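Local coordinates for protein (thiaminase I) (Bacillus subtilis, PDB 3THI) that catalyses the breakdown of thiamine, transferring its pyrimidine part to an organic base or other nucleophile with release of the thiazole, at residues 126-130 and 131-135; 285-288 and 289-292. One frame throughout, in Å; residues are numbered along the deposited sequence.

Contact 1: residues 126-130 and 131-135; sequences ELYKK and IGTSH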
ATOM      1  N   GLU A 126     -14.368  13.740 -12.345  1.00 20.35           N
ATOM      2  CA  GLU A 126     -15.517  13.073 -12.952  1.00 22.76           C
ATOM      3  C   GLU A 126     -16.355  12.485 -11.812  1.00 23.51           C
ATOM      4  O   GLU A 126     -17.583  12.403 -11.908  1.00 24.66           O
ATOM      5  CB  GLU A 126     -15.066  11.955 -13.894  1.00 24.61           C
ATOM      6  CG  GLU A 126     -14.539  12.425 -15.246  1.00 25.36           C
ATOM      7  CD  GLU A 126     -13.956  11.284 -16.067  1.00 29.85           C
ATOM      8  OE1 GLU A 126     -13.831  10.168 -15.521  1.00 31.10           O
ATOM      9  OE2 GLU A 126     -13.610  11.495 -17.252  1.00 31.47           O
ATOM     10  N   LEU A 127     -15.681  12.107 -10.722  1.00 20.83           N
ATOM     11  CA  LEU A 127     -16.350  11.553  -9.546  1.00 21.44           C
ATOM     12  C   LEU A 127     -17.195  12.656  -8.908  1.00 19.91           C
ATOM     13  O   LEU A 127     -18.327  12.421  -8.502  1.00 18.80           O
ATOM     14  CB  LEU A 127     -15.318  11.057  -8.525  1.00 22.89           C
ATOM     15  CG  LEU A 127     -15.592   9.822  -7.655  1.00 22.64           C
ATOM     16  CD1 LEU A 127     -14.808   9.951  -6.347  1.00 14.86           C
ATOM     17  CD2 LEU A 127     -17.074   9.627  -7.378  1.00 14.83           C
ATOM     18  N   TYR A 128     -16.629  13.858  -8.821  1.00 19.40           N
ATOM     19  CA  TYR A 128     -17.330  14.996  -8.242  1.00 21.53           C
ATOM     20  C   TYR A 128     -18.605  15.356  -9.009  1.00 22.51           C
ATOM     21  O   TYR A 128     -19.612  15.732  -8.403  1.00 22.32           O
ATOM     22  CB  TYR A 128     -16.419  16.223  -8.161  1.00 20.19           C
ATOM     23  CG  TYR A 128     -17.117  17.420  -7.560  1.00 21.55           C
ATOM     24  CD1 TYR A 128     -17.282  17.532  -6.179  1.00 24.15           C
ATOM     25  CD2 TYR A 128     -17.661  18.408  -8.370  1.00 24.25           C
ATOM     26  CE1 TYR A 128     -17.978  18.598  -5.622  1.00 25.87           C
ATOM     27  CE2 TYR A 128     -18.363  19.480  -7.822  1.00 28.58           C
ATOM     28  CZ  TYR A 128     -18.521  19.568  -6.448  1.00 29.07           C
ATOM     29  OH  TYR A 128     -19.248  20.607  -5.906  1.00 31.17           O
ATOM     30  N   LYS A 129     -18.557  15.270 -10.337  1.00 22.17           N
ATOM     31  CA  LYS A 129     -19.726  15.582 -11.157  1.00 26.21           C
ATOM     32  C   LYS A 129     -20.871  14.598 -10.902  1.00 25.29           C
ATOM     33  O   LYS A 129     -22.025  14.908 -11.176  1.00 27.88           O
ATOM     34  CB  LYS A 129     -19.354  15.578 -12.646  1.00 28.04           C
ATOM     35  CG  LYS A 129     -18.483  16.764 -13.042  1.00 38.25           C
ATOM     36  CD  LYS A 129     -18.218  16.831 -14.540  1.00 41.94           C
ATOM     37  CE  LYS A 129     -17.227  17.947 -14.856  1.00 43.60           C
ATOM     38  NZ  LYS A 129     -16.811  17.954 -16.290  1.00 48.57           N
ATOM     39  N   LYS A 130     -20.537  13.431 -10.357  1.00 25.68           N
ATOM     40  CA  LYS A 130     -21.507  12.380 -10.066  1.00 26.79           C
ATOM     41  C   LYS A 130     -22.032  12.396  -8.645  1.00 24.28           C
ATOM     42  O   LYS A 130     -23.233  12.297  -8.425  1.00 24.05           O
ATOM     43  CB  LYS A 130     -20.903  11.007 -10.366  1.00 27.14           C
ATOM     44  CG  LYS A 130     -20.599  10.796 -11.836  1.00 33.59           C
ATOM     45  CD  LYS A 130     -21.848  10.923 -12.698  1.00 34.57           C
ATOM     46  CE  LYS A 130     -21.486  10.860 -14.176  1.00 38.71           C
ATOM     47  NZ  LYS A 130     -22.700  10.772 -15.040  1.00 41.74           N
ATOM     48  N   ILE A 131     -21.133  12.491  -7.674  1.00 24.08           N
ATOM     49  CA  ILE A 131     -21.552  12.506  -6.279  1.00 22.56           C
ATOM     50  C   ILE A 131     -21.619  13.895  -5.640  1.00 21.17           C
ATOM     51  O   ILE A 131     -22.337  14.089  -4.655  1.00 21.42           O
ATOM     52  CB  ILE A 131     -20.708  11.556  -5.415  1.00 21.82           C
ATOM     53  CG1 ILE A 131     -19.260  12.011  -5.382  1.00 20.62           C
ATOM     54  CG2 ILE A 131     -20.822  10.127  -5.952  1.00 22.73           C
ATOM     55  CD1 ILE A 131     -18.422  11.239  -4.403  1.00 22.63           C
ATOM     56  N   GLY A 132     -20.872  14.855  -6.181  1.00 18.30           N
ATOM     57  CA  GLY A 132     -20.895  16.199  -5.629  1.00 16.78           C
ATOM     58  C   GLY A 132     -20.295  16.369  -4.248  1.00 18.37           C
ATOM     59  O   GLY A 132     -19.551  15.523  -3.773  1.00 15.85           O
ATOM     60  N   THR A 133     -20.617  17.483  -3.607  1.00 17.15           N
ATOM     61  CA  THR A 133     -20.115  17.795  -2.277  1.00 19.16           C
ATOM     62  C   THR A 133     -20.896  17.080  -1.189  1.00 21.93           C
ATOM     63  O   THR A 133     -22.110  16.908  -1.301  1.00 22.58           O
ATOM     64  CB  THR A 133     -20.233  19.312  -2.006  1.00 18.74           C
ATOM     65  OG1 THR A 133     -19.426  20.036  -2.936  1.00 23.94           O
ATOM     66  CG2 THR A 133     -19.788  19.649  -0.607  1.00 21.38           C
ATOM     67  N   SER A 134     -20.193  16.644  -0.151  1.00 21.71           N
ATOM     68  CA  SER A 134     -20.860  16.013   0.976  1.00 21.22           C
ATOM     69  C   SER A 134     -21.712  17.127   1.583  1.00 23.11           C
ATOM     70  O   SER A 134     -21.343  18.300   1.522  1.00 23.69           O
ATOM     71  CB  SER A 134     -19.831  15.544   2.006  1.00 18.94           C
ATOM     72  OG  SER A 134     -20.441  15.323   3.264  1.00 14.36           O
ATOM     73  N   HIS A 135     -22.857  16.774   2.144  1.00 24.19           N
ATOM     74  CA  HIS A 135     -23.711  17.774   2.760  1.00 24.45           C
ATOM     75  C   HIS A 135     -23.963  17.392   4.203  1.00 23.47           C
ATOM     76  O   HIS A 135     -24.955  17.805   4.800  1.00 25.07           O
ATOM     77  CB  HIS A 135     -25.027  17.886   1.996  1.00 27.81           C
ATOM     78  CG  HIS A 135     -24.878  18.490   0.637  1.00 32.26           C
ATOM     79  ND1 HIS A 135     -25.216  17.817  -0.517  1.00 33.12           N
ATOM     80  CD2 HIS A 135     -24.405  19.699   0.245  1.00 34.18           C
ATOM     81  CE1 HIS A 135     -24.957  18.584  -1.562  1.00 37.19           C
ATOM     82  NE2 HIS A 135     -24.465  19.731  -1.128  1.00 36.37           N
TER
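I131 and G132 close helix 124-131 by turning back on the residues one turn earlier, and the side chain of Y128 lies alongside the residues that depart from it. The backbone does the closing: I131 N reaches L127 O at 2.9 Å in a nearly straight bond, and that oxygen also accepts from K130 N, so two donors grip it. G132 N binds Y128 O at 2.7 Å, but bent to 133° at the hydrogen, as the helix gives way to a residue of positive phi.

On the I131 side the contact is apolar. With chi1 at 64°, I131 CG1 is wedged between its own backbone N and carbonyl carbon, which carries it to 3.3 Å from L127 O. From there I131 CD1 meets L127 CD2 at 3.6 Å, the two side chains crossing at a slant. L127 continues inward to A227 and I229 of strand 227-231, whereas I131 leans on M198 of helix 186-199.

Y128 works differently. Its CG lies anti to the backbone N (chi1 -180°), and the ring extends alongside the departing chain. G132 CA sits over one face, 4.1 Å from the centroid of the Y128 ring in a CH-pi contact and displaced toward the rim. T133 OG1 lies in the ring plane at its edge, hydrogen-bonded to Y128 OH at 3.0 Å. N197 ND2 of helix 186-199 also bonds T133 OG1.

The chemistry thus divides the work: backbone bonds finish the helix, G132 CA over the face can limit the turning of the tyrosine ring, and the hydroxyl pair fixes where the end of that ring lies and ties T133 to it.

Contact 2: residues 285-288 and 289-292; sequences MASA and DTVE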
ATOM      1  N   MET A 285      10.072 -14.986   2.571  1.00 13.86           N
ATOM      2  CA  MET A 285       9.032 -14.027   2.920  1.00 11.68           C
ATOM      3  C   MET A 285       8.397 -13.384   1.708  1.00 10.91           C
ATOM      4  O   MET A 285       7.232 -13.019   1.739  1.00 11.34           O
ATOM      5  CB  MET A 285       9.595 -12.957   3.837  1.00 11.31           C
ATOM      6  CG  MET A 285      10.041 -13.485   5.174  1.00 12.64           C
ATOM      7  SD  MET A 285      10.774 -12.215   6.188  1.00 14.63           S
ATOM      8  CE  MET A 285       9.339 -11.291   6.599  1.00 13.07           C
ATOM      9  N   ALA A 286       9.156 -13.282   0.624  1.00 14.58           N
ATOM     10  CA  ALA A 286       8.666 -12.683  -0.611  1.00 11.30           C
ATOM     11  C   ALA A 286       8.290 -13.742  -1.653  1.00 13.18           C
ATOM     12  O   ALA A 286       7.811 -13.406  -2.747  1.00 10.92           O
ATOM     13  CB  ALA A 286       9.725 -11.736  -1.177  1.00  7.96           C
ATOM     14  N   SER A 287       8.475 -15.018  -1.312  1.00 13.75           N
ATOM     15  CA  SER A 287       8.173 -16.096  -2.255  1.00 11.86           C
ATOM     16  C   SER A 287       6.699 -16.135  -2.582  1.00 12.69           C
ATOM     17  O   SER A 287       5.863 -15.698  -1.784  1.00 14.33           O
ATOM     18  CB  SER A 287       8.613 -17.469  -1.728  1.00 14.90           C
ATOM     19  OG  SER A 287       7.635 -18.041  -0.866  1.00 14.38           O
ATOM     20  N   ALA A 288       6.392 -16.655  -3.765  1.00 10.85           N
ATOM     21  CA  ALA A 288       5.030 -16.777  -4.228  1.00  8.70           C
ATOM     22  C   ALA A 288       4.229 -17.691  -3.292  1.00 10.54           C
ATOM     23  O   ALA A 288       3.065 -17.412  -2.972  1.00 11.55           O
ATOM     24  CB  ALA A 288       5.021 -17.298  -5.658  1.00 11.70           C
ATOM     25  N   ASP A 289       4.872 -18.755  -2.819  1.00 12.16           N
ATOM     26  CA  ASP A 289       4.234 -19.702  -1.904  1.00 13.26           C
ATOM     27  C   ASP A 289       3.794 -19.029  -0.599  1.00 13.21           C
ATOM     28  O   ASP A 289       2.653 -19.195  -0.158  1.00 12.06           O
ATOM     29  CB  ASP A 289       5.190 -20.855  -1.576  1.00 16.05           C
ATOM     30  CG  ASP A 289       5.232 -21.919  -2.654  1.00 18.63           C
ATOM     31  OD1 ASP A 289       4.652 -21.725  -3.740  1.00 22.80           O
ATOM     32  OD2 ASP A 289       5.850 -22.972  -2.408  1.00 24.92           O
ATOM     33  N   THR A 290       4.716 -18.293   0.019  1.00 12.80           N
ATOM     34  CA  THR A 290       4.451 -17.602   1.276  1.00 11.98           C
ATOM     35  C   THR A 290       3.352 -16.554   1.145  1.00 14.56           C
ATOM     36  O   THR A 290       2.414 -16.541   1.941  1.00 11.16           O
ATOM     37  CB  THR A 290       5.712 -16.900   1.805  1.00 12.56           C
ATOM     38  OG1 THR A 290       6.746 -17.866   2.008  1.00 16.03           O
ATOM     39  CG2 THR A 290       5.423 -16.215   3.120  1.00 10.96           C
ATOM     40  N   VAL A 291       3.474 -15.679   0.144  1.00 11.84           N
ATOM     41  CA  VAL A 291       2.488 -14.623  -0.064  1.00 12.24           C
ATOM     42  C   VAL A 291       1.107 -15.191  -0.373  1.00 15.66           C
ATOM     43  O   VAL A 291       0.098 -14.698   0.142  1.00 15.31           O
ATOM     44  CB  VAL A 291       2.941 -13.605  -1.146  1.00 10.93           C
ATOM     45  CG1 VAL A 291       1.790 -12.672  -1.526  1.00  9.28           C
ATOM     46  CG2 VAL A 291       4.089 -12.763  -0.606  1.00  8.22           C
ATOM     47  N   GLU A 292       1.054 -16.259  -1.164  1.00 13.31           N
ATOM     48  CA  GLU A 292      -0.227 -16.871  -1.471  1.00 13.88           C
ATOM     49  C   GLU A 292      -0.879 -17.409  -0.193  1.00 13.53           C
ATOM     50  O   GLU A 292      -2.089 -17.234   0.016  1.00 14.88           O
ATOM     51  CB  GLU A 292      -0.052 -18.007  -2.472  1.00 15.18           C
ATOM     52  CG  GLU A 292      -1.366 -18.577  -2.991  1.00 13.26           C
ATOM     53  CD  GLU A 292      -1.205 -19.903  -3.698  1.00 15.62           C
ATOM     54  OE1 GLU A 292      -0.066 -20.278  -4.052  1.00 17.04           O
ATOM     55  OE2 GLU A 292      -2.232 -20.581  -3.892  1.00 20.57           O
TER
HETATM   56  O   HOH W   1       1.781 -18.951  -5.214  1.00 24.91           O
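The carboxylate of E292 meets A288 through a water at its OE1 edge; no aromatic ring takes part here, and the other carboxylate, that of D289, comes no closer than 4.1 Å, from D289 OD1 to A288 C. The water donates to E292 OE1 at 2.6 Å and, more weakly, to A288 O at 3.0 Å, while E292 OE2 is held in a salt bridge by R296. One oxygen is thus linked back through water to A288 and the other forward to R296, which may restrain the rotation of the group. CG anti to the backbone N (chi1 -172°) and an extended chain beyond it carry the carboxylate out to this position. A288 O also takes E292 N at 2.9 Å, the donor standing 27° out of the carbonyl plane.

One residue earlier, S287 O receives V291 N at 3.1 Å in an almost straight bond. V291 CG2 lies 3.6 Å from the same S287 O. S287 OG and T290 OG1 come within 3.0 Å of each other, and both hydroxyls hydrogen-bond to V284 O in the preceding helix, stitching its last turn to the first turn of the next. T290 CG2 rests 3.9 Å from M285 O.

M285 packs on V52 and V54 of strand 52-56, and T290 on V21 of helix 14-28. S287, with its extended phi and psi, stands at the N-cap position of helix 288-295, its hydroxyl bonding back to V284 O: this is a short helix-to-helix junction between helices 275-286 and 288-295, on the layered alpha/beta scaffold expected of a periplasmic-binding-protein-like fold.

The pair is a worked example of how helix ends satisfy their backbone groups. The two contacts lie on opposite sides of the chain's centre, their own centres about 40 Å apart, and share no helix or strand. Contact 1, at the surface, ends one helix where the chain leaves for a loop; contact 2, partly buried, joins the end of helix 275-286 to the start of helix 288-295 through a short junction at S287. Contact 1 relies on a glycine, an aromatic ring and apolar packing, whereas contact 2 relies on small hydroxyls, a water and a carboxylate. Both nevertheless fasten a helix end to neighbouring helices and strands.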